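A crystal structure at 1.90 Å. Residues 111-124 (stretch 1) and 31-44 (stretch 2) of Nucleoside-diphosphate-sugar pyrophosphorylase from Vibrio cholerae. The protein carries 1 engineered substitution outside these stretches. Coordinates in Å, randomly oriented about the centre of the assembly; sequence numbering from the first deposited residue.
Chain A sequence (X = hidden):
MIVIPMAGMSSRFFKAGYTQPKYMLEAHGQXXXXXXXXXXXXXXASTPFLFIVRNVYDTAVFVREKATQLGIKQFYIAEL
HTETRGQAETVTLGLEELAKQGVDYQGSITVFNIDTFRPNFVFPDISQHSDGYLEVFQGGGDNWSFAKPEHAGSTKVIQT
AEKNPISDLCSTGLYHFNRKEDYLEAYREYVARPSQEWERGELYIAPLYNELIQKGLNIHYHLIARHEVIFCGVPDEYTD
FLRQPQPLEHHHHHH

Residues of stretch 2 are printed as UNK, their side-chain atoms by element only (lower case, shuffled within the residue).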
# COMPACT_ATOMS: atom_id res chain seq x y z
N VAL A 111 0.03 -1.80 -4.71
CA VAL A 111 0.36 -0.83 -3.67
C VAL A 111 0.47 -1.53 -2.33
O VAL A 111 -0.38 -2.33 -1.96
CB VAL A 111 -0.72 0.27 -3.58
CG1 VAL A 111 -0.30 1.32 -2.55
CG2 VAL A 111 -0.92 0.89 -4.95
N PHE A 112 1.53 -1.21 -1.60
CA PHE A 112 1.76 -1.82 -0.31
C PHE A 112 2.33 -0.75 0.61
O PHE A 112 2.82 0.27 0.13
CB PHE A 112 2.77 -2.95 -0.48
CG PHE A 112 2.92 -3.81 0.74
CD1 PHE A 112 1.85 -4.55 1.23
CD2 PHE A 112 4.15 -3.90 1.38
CE1 PHE A 112 2.00 -5.36 2.35
CE2 PHE A 112 4.31 -4.72 2.50
CZ PHE A 112 3.23 -5.45 2.98
N ASN A 113 2.27 -0.95 1.92
CA ASN A 113 2.81 0.07 2.79
C ASN A 113 3.96 -0.45 3.63
O ASN A 113 4.05 -1.64 3.94
CB ASN A 113 1.71 0.68 3.65
CG ASN A 113 1.15 -0.30 4.65
OD1 ASN A 113 1.68 -0.45 5.74
ND2 ASN A 113 0.07 -0.97 4.26
N ILE A 114 4.84 0.46 3.99
CA ILE A 114 6.02 0.13 4.75
C ILE A 114 5.75 -0.25 6.22
O ILE A 114 6.66 -0.68 6.93
CB ILE A 114 7.04 1.30 4.64
CG1 ILE A 114 8.46 0.75 4.52
CG2 ILE A 114 6.88 2.27 5.79
CD1 ILE A 114 8.67 -0.11 3.29
N ASP A 115 4.49 -0.13 6.65
CA ASP A 115 4.09 -0.46 8.03
C ASP A 115 3.68 -1.92 8.16
O ASP A 115 3.33 -2.38 9.25
CB ASP A 115 2.88 0.36 8.48
CG ASP A 115 3.08 1.84 8.36
OD1 ASP A 115 4.17 2.33 8.74
OD2 ASP A 115 2.14 2.52 7.89
N THR A 116 3.71 -2.65 7.05
CA THR A 116 3.25 -4.03 7.05
C THR A 116 4.29 -5.01 6.54
O THR A 116 5.05 -4.70 5.62
CB THR A 116 2.00 -4.14 6.16
OG1 THR A 116 1.07 -3.12 6.52
CG2 THR A 116 1.34 -5.50 6.32
N PHE A 117 4.33 -6.20 7.14
CA PHE A 117 5.24 -7.25 6.67
C PHE A 117 4.39 -8.43 6.25
O PHE A 117 3.49 -8.88 6.99
CB PHE A 117 6.22 -7.73 7.73
CG PHE A 117 6.85 -6.64 8.52
CD1 PHE A 117 7.10 -5.39 7.95
CD2 PHE A 117 7.19 -6.85 9.85
CE1 PHE A 117 7.67 -4.37 8.70
CE2 PHE A 117 7.76 -5.84 10.61
CZ PHE A 117 8.00 -4.59 10.04
N ARG A 118 4.68 -8.95 5.07
CA ARG A 118 3.97 -10.10 4.52
C ARG A 118 5.05 -11.08 4.09
O ARG A 118 5.39 -11.17 2.91
CB ARG A 118 3.14 -9.66 3.31
CG ARG A 118 1.85 -8.95 3.70
CD ARG A 118 0.77 -9.96 4.07
NE ARG A 118 0.34 -10.71 2.89
CZ ARG A 118 0.71 -11.95 2.60
NH1 ARG A 118 1.53 -12.62 3.41
NH2 ARG A 118 0.28 -12.52 1.48
N PRO A 119 5.60 -11.84 5.05
CA PRO A 119 6.65 -12.80 4.70
C PRO A 119 6.31 -13.76 3.57
O PRO A 119 5.20 -14.29 3.49
CB PRO A 119 6.88 -13.56 6.01
CG PRO A 119 6.36 -12.65 7.07
CD PRO A 119 5.16 -12.01 6.45
N ASN A 120 7.29 -13.99 2.69
CA ASN A 120 7.13 -14.93 1.58
C ASN A 120 5.93 -14.66 0.68
O ASN A 120 5.24 -15.59 0.25
CB ASN A 120 7.04 -16.36 2.14
CG ASN A 120 8.15 -16.66 3.14
OD1 ASN A 120 9.31 -16.34 2.92
ND2 ASN A 120 7.79 -17.30 4.26
N PHE A 121 5.67 -13.39 0.40
CA PHE A 121 4.54 -13.06 -0.46
C PHE A 121 4.70 -13.63 -1.86
O PHE A 121 5.78 -13.61 -2.44
CB PHE A 121 4.38 -11.53 -0.57
CG PHE A 121 3.31 -11.09 -1.54
CD1 PHE A 121 3.61 -10.85 -2.88
CD2 PHE A 121 2.00 -10.95 -1.11
CE1 PHE A 121 2.62 -10.47 -3.78
CE2 PHE A 121 1.00 -10.57 -2.00
CZ PHE A 121 1.30 -10.33 -3.34
N VAL A 122 3.60 -14.16 -2.40
CA VAL A 122 3.55 -14.68 -3.76
C VAL A 122 2.17 -14.25 -4.26
O VAL A 122 1.18 -14.41 -3.53
CB VAL A 122 3.65 -16.23 -3.84
CG1 VAL A 122 3.45 -16.68 -5.28
CG2 VAL A 122 5.01 -16.70 -3.33
N PHE A 123 2.09 -13.69 -5.46
CA PHE A 123 0.81 -13.24 -5.99
C PHE A 123 -0.16 -14.41 -6.06
O PHE A 123 0.22 -15.52 -6.44
CB PHE A 123 0.97 -12.63 -7.38
CG PHE A 123 1.56 -11.25 -7.37
CD1 PHE A 123 0.79 -10.15 -7.00
CD2 PHE A 123 2.90 -11.06 -7.70
CE1 PHE A 123 1.35 -8.87 -6.97
CE2 PHE A 123 3.47 -9.78 -7.67
CZ PHE A 123 2.69 -8.69 -7.30
N PRO A 124 -1.44 -14.18 -5.69
CA PRO A 124 -2.43 -15.25 -5.74
C PRO A 124 -2.96 -15.43 -7.16
O PRO A 124 -2.84 -14.54 -8.00
CB PRO A 124 -3.51 -14.76 -4.77
CG PRO A 124 -3.48 -13.28 -4.98
CD PRO A 124 -1.99 -12.96 -5.08
N UNK A 31 16.36 -2.64 9.20
CA UNK A 31 15.37 -1.57 9.27
C UNK A 31 13.96 -2.05 8.96
O UNK A 31 13.77 -3.06 8.27
c UNK A 31 15.71 -0.43 8.29
c UNK A 31 17.08 0.16 8.63
o UNK A 31 15.72 -0.92 6.95
N UNK A 32 12.97 -1.33 9.46
CA UNK A 32 11.59 -1.71 9.20
C UNK A 32 11.36 -1.65 7.68
O UNK A 32 10.57 -2.42 7.14
c UNK A 32 10.63 -0.79 9.97
c UNK A 32 10.79 -0.88 11.50
c UNK A 32 10.74 -2.34 11.93
c UNK A 32 9.68 -0.10 12.18
N UNK A 33 12.07 -0.75 7.00
CA UNK A 33 11.95 -0.64 5.55
C UNK A 33 12.30 -1.99 4.93
O UNK A 33 11.58 -2.49 4.07
c UNK A 33 13.19 0.49 0.71
c UNK A 33 12.13 1.11 1.35
c UNK A 33 12.04 1.08 2.74
c UNK A 33 12.92 0.42 5.00
c UNK A 33 14.17 -0.15 1.46
c UNK A 33 14.07 -0.17 2.85
c UNK A 33 13.01 0.44 3.50
N UNK A 34 13.41 -2.56 5.37
CA UNK A 34 13.86 -3.85 4.86
C UNK A 34 12.90 -4.99 5.21
O UNK A 34 12.64 -5.86 4.38
c UNK A 34 15.26 -4.16 5.39
c UNK A 34 16.34 -3.26 4.82
o UNK A 34 17.70 -2.55 6.65
o UNK A 34 18.53 -4.07 5.29
c UNK A 34 17.62 -3.29 5.64
N UNK A 35 12.40 -4.99 6.44
CA UNK A 35 11.45 -6.02 6.86
C UNK A 35 10.23 -6.00 5.95
O UNK A 35 9.72 -7.05 5.56
n UNK A 35 13.33 -6.41 11.02
c UNK A 35 13.12 -7.63 10.55
n UNK A 35 12.28 -7.53 9.54
c UNK A 35 12.61 -5.51 10.28
c UNK A 35 10.97 -5.77 8.29
c UNK A 35 11.94 -6.21 9.34
N UNK A 36 9.76 -4.81 5.61
CA UNK A 36 8.59 -4.69 4.76
C UNK A 36 8.86 -5.04 3.30
O UNK A 36 8.12 -5.82 2.71
c UNK A 36 8.00 -3.27 4.85
o UNK A 36 6.93 -3.13 3.93
N UNK A 37 9.91 -4.47 2.72
CA UNK A 37 10.21 -4.74 1.32
C UNK A 37 10.62 -6.19 1.09
O UNK A 37 10.37 -6.74 0.03
c UNK A 37 11.63 -4.09 -0.66
c UNK A 37 10.82 -2.34 0.93
c UNK A 37 11.31 -3.78 0.80
N UNK A 38 11.24 -6.81 2.09
CA UNK A 38 11.65 -8.21 1.95
C UNK A 38 10.46 -9.14 1.77
O UNK A 38 10.62 -10.30 1.38
o UNK A 38 14.40 -8.62 1.72
c UNK A 38 13.97 -8.51 2.86
n UNK A 38 14.76 -8.27 3.91
c UNK A 38 12.50 -8.66 3.14
N UNK A 39 9.26 -8.63 2.05
CA UNK A 39 8.04 -9.40 1.86
C UNK A 39 8.04 -9.89 0.41
O UNK A 39 7.61 -11.00 0.11
o UNK A 39 6.68 -8.02 3.37
c UNK A 39 6.80 -8.52 2.04
N UNK A 40 8.54 -9.03 -0.47
CA UNK A 40 8.57 -9.31 -1.91
C UNK A 40 9.88 -9.85 -2.47
O UNK A 40 10.15 -9.70 -3.67
c UNK A 40 6.92 -7.43 -2.22
c UNK A 40 4.50 -7.35 -2.33
c UNK A 40 5.67 -5.88 -0.83
c UNK A 40 5.72 -7.88 -2.75
c UNK A 40 4.48 -6.35 -1.38
c UNK A 40 6.89 -6.42 -1.26
c UNK A 40 8.21 -8.03 -2.66
N UNK A 41 10.69 -10.47 -1.63
CA UNK A 41 11.98 -11.00 -2.06
C UNK A 41 11.92 -11.89 -3.30
O UNK A 41 12.85 -11.91 -4.09
c UNK A 41 12.64 -11.76 -0.91
N UNK A 42 10.82 -12.62 -3.48
CA UNK A 42 10.69 -13.50 -4.64
C UNK A 42 10.62 -12.72 -5.94
O UNK A 42 10.81 -13.28 -7.02
c UNK A 42 9.45 -14.38 -4.49
N UNK A 43 10.37 -11.42 -5.84
CA UNK A 43 10.23 -10.57 -7.03
C UNK A 43 11.35 -9.56 -7.27
O UNK A 43 11.28 -8.76 -8.20
c UNK A 43 5.76 -12.83 -6.83
c UNK A 43 7.15 -11.21 -5.70
c UNK A 43 6.34 -12.49 -8.04
c UNK A 43 8.89 -9.86 -6.95
c UNK A 43 7.75 -10.86 -6.91
c UNK A 43 6.16 -12.20 -5.66
o UNK A 43 4.78 -13.79 -6.79
c UNK A 43 7.33 -11.50 -8.07
N UNK A 44 12.39 -9.61 -6.44
CA UNK A 44 13.50 -8.67 -6.56
C UNK A 44 14.21 -8.71 -7.91
O UNK A 44 14.69 -7.69 -8.40
c UNK A 44 12.91 -7.80 -3.91
c UNK A 44 14.54 -8.29 -1.72
c UNK A 44 14.91 -8.74 -2.98
c UNK A 44 14.10 -8.49 -4.09
c UNK A 44 14.54 -8.94 -5.46
c UNK A 44 13.35 -7.60 -1.55
c UNK A 44 12.53 -7.35 -2.65
O HOH W 1 9.87 -12.65 2.44
O HOH W 2 8.39 -12.73 -1.69

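Position 31 has one carbon carrying an oxygen and a carbon, out of reach of stretch 1. It is Thr31. It caps the helix: its OG1 accepts from the backbone N of position 34 at 3.2 Å.

Position 32 has four carbons, forked at the second. One fork tip touches the Phe117 ring. Four carbons forked at the second make this Leu32, with chi1 m and chi2 t. Leu32 CD2 lies 4.0 Å from Phe117 CZ.

Position 33 has one carbon, then a six-carbon ring. A ring carbon touches Ile114. It is Phe33, with CD1 3.6 Å from Ile114 CD1.

Position 34 has three carbons, the third carrying two oxygens. It touches nothing on stretch 1. It is Glu34, and its OE1 accepts from Thr31 N at 2.9 Å.

Position 35 has one carbon, then a five-membered ring of three carbons and two nitrogens. Its CB lies over the Phe117 ring face. This is His35. The CB is 3.7 Å from the centroid of the Phe117 ring, a CH-pi contact.

Position 36 has one carbon and one oxygen. The oxygen is tucked against the turn from Asn113 to Thr116. It is Ser36; its OG donates to Thr116 O at 3.0 Å.

Position 37 has three carbons, one carrying the other two. One tip touches Ile114. It is Val37, with CG2 3.9 Å from Ile114 CD1.

Position 38 has two carbons, the second carrying an oxygen and a nitrogen. Its end leads away from stretch 1. It is Asn38.

Position 39 again has one carbon and one oxygen. The oxygen is at Arg118 N. It is Ser39. Its OG donates to Ser36 O at 2.7 Å and accepts from Arg118 N at 2.8 Å.

Position 40 has one carbon and a six-carbon ring. The ring touches Phe112 and Phe121. It is Phe40. Its ring edge meets the face of Phe112, and CD2 lies 3.6 Å from Phe121 CD1.

Position 41 has one carbon and does not touch stretch 1. It is Ala41.

Position 42 has one carbon, with CB 4.3 Å from Phe121 O. It is Ala42.

Position 43 has one carbon, then a six-carbon ring bearing an oxygen. The oxygen is at Phe123 N. It is Tyr43. Its OH accepts from Phe123 N at 3.0 Å.

Position 44 has one carbon and a six-carbon ring, out of reach of stretch 1. It is Phe44.

The contact buries 798 Å², both sides summed. Aromatic and aliphatic side chains fill it, while hydrogen bonds engage Thr116 O and the backbone N of Arg118, Phe121 and Phe123. Phe121 N donates to Ser39 O at 3.1 Å. One water bridges Ser39 O, Ala42 N and Phe121 O; another joins Asn38 O to Asn120 N. The edge of Phe123 meets the face of Tyr43, so this tyrosine offers both a ring face and a hydroxyl.

Stretch 2 (31-44) TLFEHSVNSFAAYF
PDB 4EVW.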